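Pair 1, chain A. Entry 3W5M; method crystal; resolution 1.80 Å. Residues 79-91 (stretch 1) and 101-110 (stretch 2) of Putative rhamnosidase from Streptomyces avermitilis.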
# COMPACT_ATOMS: atom_id res chain seq x y z
N PRO A 79 22.66 -15.64 22.64
CA PRO A 79 22.21 -14.37 22.04
C PRO A 79 22.96 -14.03 20.75
O PRO A 79 24.19 -14.10 20.71
CB PRO A 79 22.56 -13.36 23.13
CG PRO A 79 22.44 -14.14 24.40
CD PRO A 79 23.04 -15.47 24.06
N LEU A 80 22.22 -13.64 19.71
CA LEU A 80 22.85 -13.21 18.45
C LEU A 80 23.48 -11.82 18.55
O LEU A 80 22.99 -10.96 19.29
CB LEU A 80 21.80 -13.22 17.32
CG LEU A 80 21.04 -14.52 17.06
CD1 LEU A 80 19.97 -14.27 15.99
CD2 LEU A 80 22.01 -15.59 16.61
N LYS A 81 24.57 -11.63 17.81
CA LYS A 81 25.30 -10.37 17.73
C LYS A 81 24.85 -9.63 16.46
O LYS A 81 24.42 -10.28 15.47
CB LYS A 81 26.81 -10.61 17.61
CG LYS A 81 27.48 -11.36 18.76
CD LYS A 81 29.00 -11.30 18.61
CE LYS A 81 29.56 -12.26 17.57
NZ LYS A 81 29.80 -11.65 16.22
N PRO A 82 24.98 -8.29 16.47
CA PRO A 82 24.68 -7.46 15.29
C PRO A 82 25.68 -7.67 14.14
O PRO A 82 26.81 -8.10 14.36
CB PRO A 82 24.78 -6.03 15.81
CG PRO A 82 24.81 -6.12 17.31
CD PRO A 82 25.34 -7.47 17.64
N ARG A 83 25.24 -7.34 12.92
CA ARG A 83 26.08 -7.36 11.71
C ARG A 83 26.75 -8.70 11.46
O ARG A 83 27.89 -8.74 10.97
CB ARG A 83 27.22 -6.35 11.80
CG ARG A 83 26.89 -4.94 12.14
CD ARG A 83 28.22 -4.31 12.56
NE ARG A 83 28.02 -2.88 12.61
CZ ARG A 83 27.74 -2.20 13.71
NH1 ARG A 83 27.65 -2.82 14.89
NH2 ARG A 83 27.53 -0.90 13.62
N THR A 84 26.10 -9.79 11.82
CA THR A 84 26.76 -11.09 11.72
C THR A 84 26.00 -12.05 10.86
O THR A 84 24.78 -12.19 10.99
CB THR A 84 27.01 -11.66 13.11
OG1 THR A 84 27.83 -10.74 13.82
CG2 THR A 84 27.72 -13.03 13.06
N ARG A 85 26.73 -12.72 9.96
CA ARG A 85 26.12 -13.78 9.16
C ARG A 85 26.13 -15.13 9.90
O ARG A 85 27.18 -15.58 10.38
CB ARG A 85 26.76 -13.87 7.77
CG ARG A 85 26.12 -14.91 6.84
CD ARG A 85 26.59 -14.73 5.39
NE ARG A 85 26.12 -13.47 4.84
CZ ARG A 85 26.03 -13.18 3.55
NH1 ARG A 85 26.45 -14.05 2.64
NH2 ARG A 85 25.55 -11.99 3.18
N TYR A 86 24.96 -15.74 10.06
CA TYR A 86 24.83 -17.02 10.72
C TYR A 86 24.46 -18.10 9.72
O TYR A 86 23.42 -18.01 9.05
CB TYR A 86 23.77 -16.97 11.82
CG TYR A 86 24.22 -16.11 12.98
CD1 TYR A 86 25.05 -16.64 13.98
CD2 TYR A 86 23.89 -14.76 13.06
CE1 TYR A 86 25.49 -15.85 15.04
CE2 TYR A 86 24.33 -13.96 14.12
CZ TYR A 86 25.12 -14.52 15.11
OH TYR A 86 25.55 -13.74 16.17
N PHE A 87 25.30 -19.12 9.63
CA PHE A 87 25.04 -20.24 8.72
C PHE A 87 24.30 -21.32 9.49
O PHE A 87 24.50 -21.49 10.71
CB PHE A 87 26.33 -20.76 8.10
CG PHE A 87 26.96 -19.80 7.14
CD1 PHE A 87 27.81 -18.81 7.61
CD2 PHE A 87 26.70 -19.88 5.77
CE1 PHE A 87 28.40 -17.92 6.73
CE2 PHE A 87 27.29 -19.00 4.88
CZ PHE A 87 28.15 -18.02 5.36
N TRP A 88 23.36 -21.97 8.82
CA TRP A 88 22.59 -23.00 9.46
C TRP A 88 22.21 -24.13 8.55
O TRP A 88 22.18 -24.01 7.34
CB TRP A 88 21.36 -22.44 10.19
CG TRP A 88 20.22 -22.02 9.28
CD1 TRP A 88 20.19 -20.94 8.47
CD2 TRP A 88 18.97 -22.70 9.12
NE1 TRP A 88 18.99 -20.91 7.78
CE2 TRP A 88 18.22 -21.96 8.18
CE3 TRP A 88 18.41 -23.84 9.70
CZ2 TRP A 88 16.91 -22.33 7.81
CZ3 TRP A 88 17.11 -24.24 9.31
CH2 TRP A 88 16.38 -23.47 8.37
N SER A 89 21.88 -25.23 9.19
CA SER A 89 21.54 -26.45 8.54
C SER A 89 20.65 -27.21 9.49
O SER A 89 20.78 -27.07 10.70
CB SER A 89 22.82 -27.25 8.26
OG SER A 89 22.56 -28.29 7.33
N VAL A 90 19.74 -27.99 8.95
CA VAL A 90 18.87 -28.83 9.75
C VAL A 90 18.80 -30.24 9.12
O VAL A 90 19.01 -30.41 7.90
CB VAL A 90 17.44 -28.21 9.88
CG1 VAL A 90 16.75 -28.07 8.53
CG2 VAL A 90 16.57 -28.99 10.84
N ARG A 91 18.52 -31.22 9.95
CA ARG A 91 18.22 -32.58 9.51
C ARG A 91 17.10 -33.07 10.39
O ARG A 91 16.89 -32.55 11.49
CB ARG A 91 19.44 -33.51 9.58
CG ARG A 91 19.99 -33.75 10.97
CD ARG A 91 20.85 -35.01 10.96
NE ARG A 91 21.53 -35.19 12.23
CZ ARG A 91 22.52 -36.07 12.42
NH1 ARG A 91 22.91 -36.82 11.40
NH2 ARG A 91 23.09 -36.18 13.62
N GLU A 101 19.58 -36.27 4.98
CA GLU A 101 20.81 -35.49 4.78
C GLU A 101 20.68 -34.20 5.62
O GLU A 101 19.56 -33.81 5.98
CB GLU A 101 20.99 -35.07 3.31
CG GLU A 101 20.84 -36.16 2.27
CD GLU A 101 22.12 -36.92 2.04
OE1 GLU A 101 22.83 -37.18 3.04
OE2 GLU A 101 22.40 -37.27 0.87
N TRP A 102 21.81 -33.57 5.92
CA TRP A 102 21.76 -32.20 6.44
C TRP A 102 21.34 -31.34 5.28
O TRP A 102 21.77 -31.59 4.13
CB TRP A 102 23.12 -31.75 6.98
CG TRP A 102 23.46 -32.36 8.32
CD1 TRP A 102 24.20 -33.48 8.56
CD2 TRP A 102 23.06 -31.86 9.61
NE1 TRP A 102 24.29 -33.72 9.90
CE2 TRP A 102 23.60 -32.74 10.58
CE3 TRP A 102 22.30 -30.76 10.05
CZ2 TRP A 102 23.42 -32.55 11.96
CZ3 TRP A 102 22.11 -30.57 11.41
CH2 TRP A 102 22.67 -31.47 12.35
N SER A 103 20.48 -30.35 5.54
CA SER A 103 20.01 -29.51 4.46
C SER A 103 21.24 -28.81 3.93
O SER A 103 22.17 -28.55 4.69
CB SER A 103 18.99 -28.50 4.98
OG SER A 103 19.59 -27.70 6.00
N ALA A 104 21.26 -28.50 2.64
CA ALA A 104 22.34 -27.71 2.08
C ALA A 104 22.45 -26.43 2.93
O ALA A 104 21.44 -25.77 3.20
CB ALA A 104 22.03 -27.35 0.64
N PRO A 105 23.67 -26.09 3.40
CA PRO A 105 23.81 -24.93 4.29
C PRO A 105 23.15 -23.66 3.77
O PRO A 105 23.20 -23.37 2.58
CB PRO A 105 25.33 -24.76 4.38
CG PRO A 105 25.84 -26.16 4.21
CD PRO A 105 24.97 -26.74 3.13
N SER A 106 22.51 -22.92 4.68
CA SER A 106 21.90 -21.65 4.30
C SER A 106 22.36 -20.60 5.31
O SER A 106 23.20 -20.90 6.16
CB SER A 106 20.37 -21.76 4.27
OG SER A 106 19.82 -20.57 3.69
N TRP A 107 21.84 -19.38 5.23
CA TRP A 107 22.29 -18.37 6.17
C TRP A 107 21.24 -17.29 6.38
O TRP A 107 20.32 -17.12 5.55
CB TRP A 107 23.63 -17.74 5.70
CG TRP A 107 23.60 -17.10 4.32
CD1 TRP A 107 24.03 -17.67 3.13
CD2 TRP A 107 23.16 -15.77 3.98
NE1 TRP A 107 23.85 -16.79 2.09
CE2 TRP A 107 23.33 -15.61 2.58
CE3 TRP A 107 22.63 -14.69 4.72
CZ2 TRP A 107 22.99 -14.43 1.91
CZ3 TRP A 107 22.29 -13.51 4.04
CH2 TRP A 107 22.47 -13.39 2.65
N TRP A 108 21.34 -16.60 7.52
CA TRP A 108 20.70 -15.28 7.67
C TRP A 108 21.75 -14.33 8.22
O TRP A 108 22.74 -14.77 8.79
CB TRP A 108 19.45 -15.33 8.56
CG TRP A 108 19.70 -15.37 10.05
CD1 TRP A 108 19.74 -14.30 10.91
CD2 TRP A 108 19.91 -16.54 10.86
NE1 TRP A 108 19.97 -14.73 12.20
CE2 TRP A 108 20.07 -16.10 12.20
CE3 TRP A 108 19.96 -17.91 10.58
CZ2 TRP A 108 20.28 -16.99 13.25
CZ3 TRP A 108 20.17 -18.80 11.62
CH2 TRP A 108 20.32 -18.34 12.95
N GLU A 109 21.55 -13.03 8.02
CA GLU A 109 22.49 -12.06 8.53
C GLU A 109 21.75 -11.01 9.36
O GLU A 109 20.78 -10.42 8.90
CB GLU A 109 23.28 -11.42 7.38
CG GLU A 109 24.37 -10.46 7.84
CD GLU A 109 25.20 -9.90 6.70
OE1 GLU A 109 25.67 -10.70 5.86
OE2 GLU A 109 25.40 -8.66 6.63
N THR A 110 22.23 -10.78 10.59
CA THR A 110 21.62 -9.77 11.44
C THR A 110 21.95 -8.38 10.95
O THR A 110 23.01 -8.13 10.32
CB THR A 110 22.05 -9.94 12.91
OG1 THR A 110 23.47 -9.84 13.01
CG2 THR A 110 21.61 -11.29 13.42
O HOH W 1 19.94 -25.07 5.59
O HOH W 2 17.77 -19.39 5.27

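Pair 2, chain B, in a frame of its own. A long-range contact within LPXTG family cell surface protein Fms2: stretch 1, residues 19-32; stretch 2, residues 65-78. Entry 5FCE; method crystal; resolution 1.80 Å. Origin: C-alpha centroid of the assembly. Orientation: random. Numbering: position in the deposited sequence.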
# COMPACT_ATOMS: atom_id res chain seq x y z
N GLN B 19 -7.44 -10.07 12.00
CA GLN B 19 -8.06 -8.76 11.86
C GLN B 19 -8.41 -8.41 10.42
O GLN B 19 -9.10 -7.41 10.18
CB GLN B 19 -7.17 -7.67 12.47
CG GLN B 19 -7.03 -7.74 14.00
CD GLN B 19 -8.37 -7.84 14.75
OE1 GLN B 19 -9.42 -7.41 14.27
NE2 GLN B 19 -8.32 -8.43 15.95
N GLN B 20 -7.98 -9.25 9.49
CA GLN B 20 -8.07 -8.95 8.06
C GLN B 20 -7.50 -7.56 7.82
O GLN B 20 -8.17 -6.69 7.26
CB GLN B 20 -9.51 -9.04 7.55
CG GLN B 20 -10.05 -10.46 7.48
CD GLN B 20 -11.54 -10.50 7.16
OE1 GLN B 20 -12.39 -10.39 8.05
NE2 GLN B 20 -11.86 -10.62 5.88
N VAL B 21 -6.26 -7.36 8.27
CA VAL B 21 -5.56 -6.10 8.07
C VAL B 21 -4.22 -6.37 7.39
O VAL B 21 -3.52 -7.32 7.75
CB VAL B 21 -5.35 -5.36 9.42
CG1 VAL B 21 -4.40 -4.17 9.25
CG2 VAL B 21 -6.69 -4.91 9.98
N ILE B 22 -3.90 -5.56 6.39
CA ILE B 22 -2.60 -5.61 5.73
C ILE B 22 -1.76 -4.43 6.18
O ILE B 22 -2.19 -3.27 6.10
CB ILE B 22 -2.74 -5.59 4.20
CG1 ILE B 22 -3.56 -6.80 3.74
CG2 ILE B 22 -1.36 -5.59 3.54
CD1 ILE B 22 -3.98 -6.78 2.27
N THR B 23 -0.56 -4.73 6.68
CA THR B 23 0.37 -3.71 7.13
C THR B 23 1.53 -3.61 6.13
O THR B 23 2.19 -4.61 5.81
CB THR B 23 0.88 -4.04 8.55
OG1 THR B 23 -0.23 -3.99 9.46
CG2 THR B 23 1.92 -3.06 8.98
N ILE B 24 1.76 -2.40 5.63
CA ILE B 24 2.78 -2.16 4.60
C ILE B 24 3.76 -1.09 5.03
O ILE B 24 3.39 0.08 5.18
CB ILE B 24 2.15 -1.71 3.27
CG1 ILE B 24 1.11 -2.72 2.80
CG2 ILE B 24 3.22 -1.55 2.21
CD1 ILE B 24 0.23 -2.23 1.66
N PRO B 25 5.03 -1.47 5.19
CA PRO B 25 6.06 -0.49 5.53
C PRO B 25 6.60 0.13 4.26
O PRO B 25 7.22 -0.57 3.45
CB PRO B 25 7.13 -1.33 6.24
CG PRO B 25 6.89 -2.76 5.80
CD PRO B 25 5.58 -2.83 5.05
N VAL B 26 6.35 1.42 4.07
CA VAL B 26 6.88 2.10 2.90
C VAL B 26 8.05 3.00 3.27
O VAL B 26 8.10 3.55 4.36
CB VAL B 26 5.78 2.92 2.16
CG1 VAL B 26 4.58 2.02 1.83
CG2 VAL B 26 5.32 4.09 3.01
N LYS B 27 9.01 3.09 2.36
CA LYS B 27 10.16 3.99 2.56
C LYS B 27 10.16 5.07 1.49
O LYS B 27 10.34 4.80 0.30
CB LYS B 27 11.48 3.19 2.52
CG LYS B 27 12.72 4.04 2.81
CD LYS B 27 14.01 3.23 2.89
CE LYS B 27 14.50 2.77 1.52
NZ LYS B 27 15.99 2.66 1.39
N PRO B 28 9.93 6.33 1.90
CA PRO B 28 9.90 7.41 0.91
C PRO B 28 11.30 7.79 0.46
O PRO B 28 12.26 7.59 1.21
CB PRO B 28 9.27 8.58 1.67
CG PRO B 28 9.50 8.28 3.13
CD PRO B 28 9.71 6.80 3.29
N ASN B 29 11.41 8.35 -0.74
CA ASN B 29 12.70 8.77 -1.26
C ASN B 29 13.05 10.20 -0.84
O ASN B 29 14.20 10.63 -0.95
CB ASN B 29 12.77 8.64 -2.78
CG ASN B 29 11.87 9.64 -3.50
OD1 ASN B 29 10.82 10.01 -3.00
ND2 ASN B 29 12.30 10.06 -4.69
N LYS B 30 12.05 10.92 -0.35
CA LYS B 30 12.23 12.30 0.05
C LYS B 30 11.28 12.60 1.20
O LYS B 30 10.36 11.83 1.45
CB LYS B 30 11.96 13.24 -1.12
CG LYS B 30 10.55 13.14 -1.66
CD LYS B 30 10.36 14.05 -2.86
CE LYS B 30 10.61 15.51 -2.49
NZ LYS B 30 9.89 16.44 -3.42
N SER B 31 11.52 13.70 1.90
CA SER B 31 10.66 14.10 2.99
C SER B 31 9.52 14.97 2.46
O SER B 31 9.76 15.95 1.75
CB SER B 31 11.45 14.87 4.06
OG SER B 31 12.40 14.04 4.70
N VAL B 32 8.29 14.59 2.79
CA VAL B 32 7.09 15.29 2.32
C VAL B 32 6.06 15.28 3.44
O VAL B 32 5.81 14.24 4.04
CB VAL B 32 6.45 14.59 1.09
CG1 VAL B 32 5.16 15.31 0.66
CG2 VAL B 32 7.42 14.55 -0.07
N TRP B 65 6.11 12.22 6.09
CA TRP B 65 7.06 11.27 5.54
C TRP B 65 8.47 11.83 5.64
O TRP B 65 8.71 12.99 5.28
CB TRP B 65 6.72 10.94 4.08
CG TRP B 65 5.53 10.03 3.93
CD1 TRP B 65 5.31 8.85 4.60
CD2 TRP B 65 4.42 10.20 3.03
NE1 TRP B 65 4.12 8.29 4.18
CE2 TRP B 65 3.56 9.11 3.22
CE3 TRP B 65 4.07 11.18 2.09
CZ2 TRP B 65 2.36 8.96 2.51
CZ3 TRP B 65 2.88 11.04 1.39
CH2 TRP B 65 2.04 9.94 1.60
N THR B 66 9.38 11.02 6.17
CA THR B 66 10.78 11.40 6.27
C THR B 66 11.61 10.49 5.38
O THR B 66 11.54 9.27 5.49
CB THR B 66 11.27 11.29 7.71
OG1 THR B 66 10.46 12.13 8.54
CG2 THR B 66 12.70 11.72 7.81
N ALA B 67 12.41 11.11 4.51
CA ALA B 67 13.22 10.41 3.52
C ALA B 67 14.00 9.27 4.15
O ALA B 67 14.75 9.48 5.12
CB ALA B 67 14.19 11.37 2.86
N GLY B 68 13.81 8.07 3.62
CA GLY B 68 14.56 6.90 4.05
C GLY B 68 14.09 6.25 5.34
O GLY B 68 14.68 5.26 5.78
N ILE B 69 13.05 6.80 5.95
CA ILE B 69 12.51 6.23 7.19
C ILE B 69 11.18 5.52 6.93
O ILE B 69 10.29 6.07 6.26
CB ILE B 69 12.33 7.30 8.28
CG1 ILE B 69 13.70 7.83 8.72
CG2 ILE B 69 11.58 6.74 9.49
CD1 ILE B 69 13.61 8.84 9.86
N GLU B 70 11.04 4.30 7.44
CA GLU B 70 9.85 3.50 7.17
C GLU B 70 8.58 4.09 7.78
O GLU B 70 8.58 4.56 8.92
CB GLU B 70 10.03 2.05 7.65
CG GLU B 70 10.58 1.13 6.57
CD GLU B 70 10.69 -0.31 7.05
OE1 GLU B 70 10.34 -0.58 8.21
OE2 GLU B 70 11.13 -1.16 6.24
N TYR B 71 7.52 4.08 6.99
CA TYR B 71 6.23 4.58 7.42
C TYR B 71 5.25 3.43 7.24
O TYR B 71 5.28 2.74 6.22
CB TYR B 71 5.80 5.80 6.58
CG TYR B 71 4.42 6.29 6.94
CD1 TYR B 71 3.29 5.78 6.29
CD2 TYR B 71 4.24 7.22 7.95
CE1 TYR B 71 2.02 6.21 6.64
CE2 TYR B 71 2.96 7.66 8.30
CZ TYR B 71 1.87 7.15 7.64
OH TYR B 71 0.60 7.58 7.97
N THR B 72 4.40 3.22 8.24
CA THR B 72 3.54 2.05 8.21
C THR B 72 2.11 2.39 7.81
O THR B 72 1.43 3.15 8.49
CB THR B 72 3.55 1.34 9.56
OG1 THR B 72 4.83 0.72 9.74
CG2 THR B 72 2.50 0.28 9.57
N ILE B 73 1.67 1.83 6.70
CA ILE B 73 0.30 1.96 6.24
C ILE B 73 -0.48 0.71 6.64
O ILE B 73 0.01 -0.42 6.49
CB ILE B 73 0.23 2.16 4.72
CG1 ILE B 73 0.98 3.44 4.33
CG2 ILE B 73 -1.22 2.24 4.25
CD1 ILE B 73 1.24 3.60 2.84
N MSE B 74 -1.68 0.91 7.17
CA MSE B 74 -2.53 -0.20 7.56
C MSE B 74 -3.79 -0.16 6.73
O MSE B 74 -4.48 0.87 6.69
CB MSE B 74 -2.87 -0.12 9.04
CG MSE B 74 -1.64 -0.06 9.94
SE MSE B 74 -2.21 -0.12 11.81
CE MSE B 74 -4.11 -0.52 11.53
N ILE B 75 -4.09 -1.28 6.07
CA ILE B 75 -5.23 -1.37 5.16
C ILE B 75 -6.16 -2.55 5.49
O ILE B 75 -5.71 -3.68 5.67
CB ILE B 75 -4.73 -1.46 3.69
CG1 ILE B 75 -4.23 -0.09 3.22
CG2 ILE B 75 -5.84 -1.92 2.78
CD1 ILE B 75 -3.54 -0.10 1.84
N SER B 76 -7.46 -2.28 5.57
CA SER B 76 -8.42 -3.37 5.80
C SER B 76 -8.50 -4.24 4.55
O SER B 76 -8.71 -3.72 3.46
CB SER B 76 -9.78 -2.77 6.16
OG SER B 76 -10.74 -3.77 6.39
N ALA B 77 -8.33 -5.56 4.68
CA ALA B 77 -8.31 -6.46 3.52
C ALA B 77 -9.71 -6.81 3.01
O ALA B 77 -10.52 -7.38 3.75
CB ALA B 77 -7.56 -7.75 3.87
N GLU B 78 -9.98 -6.52 1.74
CA GLU B 78 -11.29 -6.82 1.15
C GLU B 78 -11.27 -8.09 0.29
O GLU B 78 -12.31 -8.50 -0.25
CB GLU B 78 -11.78 -5.61 0.35
CG GLU B 78 -11.71 -4.30 1.14
CD GLU B 78 -12.14 -3.07 0.35
OE1 GLU B 78 -12.52 -3.19 -0.83
OE2 GLU B 78 -12.11 -1.95 0.94
O HOH W 3 -10.12 -10.63 3.75
O HOH W 4 -10.41 -5.31 8.54
O HOH W 5 9.94 -1.59 3.56

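Both pairs are built on two neighbouring antiparallel strands whose axes approach to 4.5 Å, with N-to-C directions at 147° in pair 1 and 159° in pair 2. Fourteen central residues superpose with an RMSD of 0.7 Å, and the register is common: A:Tyr86 falls on B:Ile24 and its bridge partner A:Trp108 on B:Ile73, while A:Trp88 and A:Ser106 fall on B:Val26 and B:Tyr71. At these positions the backbones exchange reciprocal hydrogen bonds, for example A:Tyr86 N to A:Trp108 O at 2.7 Å and B:Ile24 N to B:Ile73 O at 2.8 Å. Such bonds need only peptide groups, so they leave the side chains free to differ.

The face carrying these residues is largely buried in both pairs. Pair 1 covers it with broad aromatic groups. A:Tyr86 CB sits over the six-membered ring of A:Trp108, 3.7 Å from its centroid, and the edge of A:Trp108 is directed toward the face of A:Trp88, with A:Trp88 CD1 3.7 Å from A:Trp108 CE3. Pair 2 uses branched aliphatic chains, which suit extended backbone and pack without a preferred ring orientation: B:Val26 CG1 lies 3.8 Å from B:Ile73 CD1, and B:Ile24 CD1 4.3 Å from B:Ile75 CD1.

A:Thr110, the counterpart of B:Ile75, is polar but well employed. Its OG1 donates to A:Lys81 O at 2.7 Å and accepts from A:Thr84 N at 2.9 Å. In pair 2 the matching amide, B:Ile22 N, instead reaches the backbone B:Ile75 O at 2.7 Å, so a hydroxyl replaces a carbonyl as acceptor.

The opposite face shows the strongest chemical contrast. A:Arg85 and A:Glu109 match B:Thr23 and B:Met74. The arginine forms a salt bridge, A:Arg85 NH2 to A:Glu109 OE1 at 3.0 Å, while its flat guanidinium stacks on A:Trp107, with planes at 7°; one planar cation can meet a carboxylate at its edge and an indole over its face. In pair 2, small B:Thr23 makes a methyl contact with the match of A:Trp107, B:Thr23 CG2 to B:Thr72 CG2 at 3.4 Å. B:Met74, a selenomethionine, adds flexible apolar bulk, its CE 4.3 Å from B:Val21 CG1.

Near the ends of the matched region, A:Ser103 and B:Gly68 each donate a backbone amide: A:Ser103 N to A:Val90 O at 2.8 Å, and B:Gly68 N to B:Pro28 O at 2.9 Å. Glycine suits the positive phi of its type II turn.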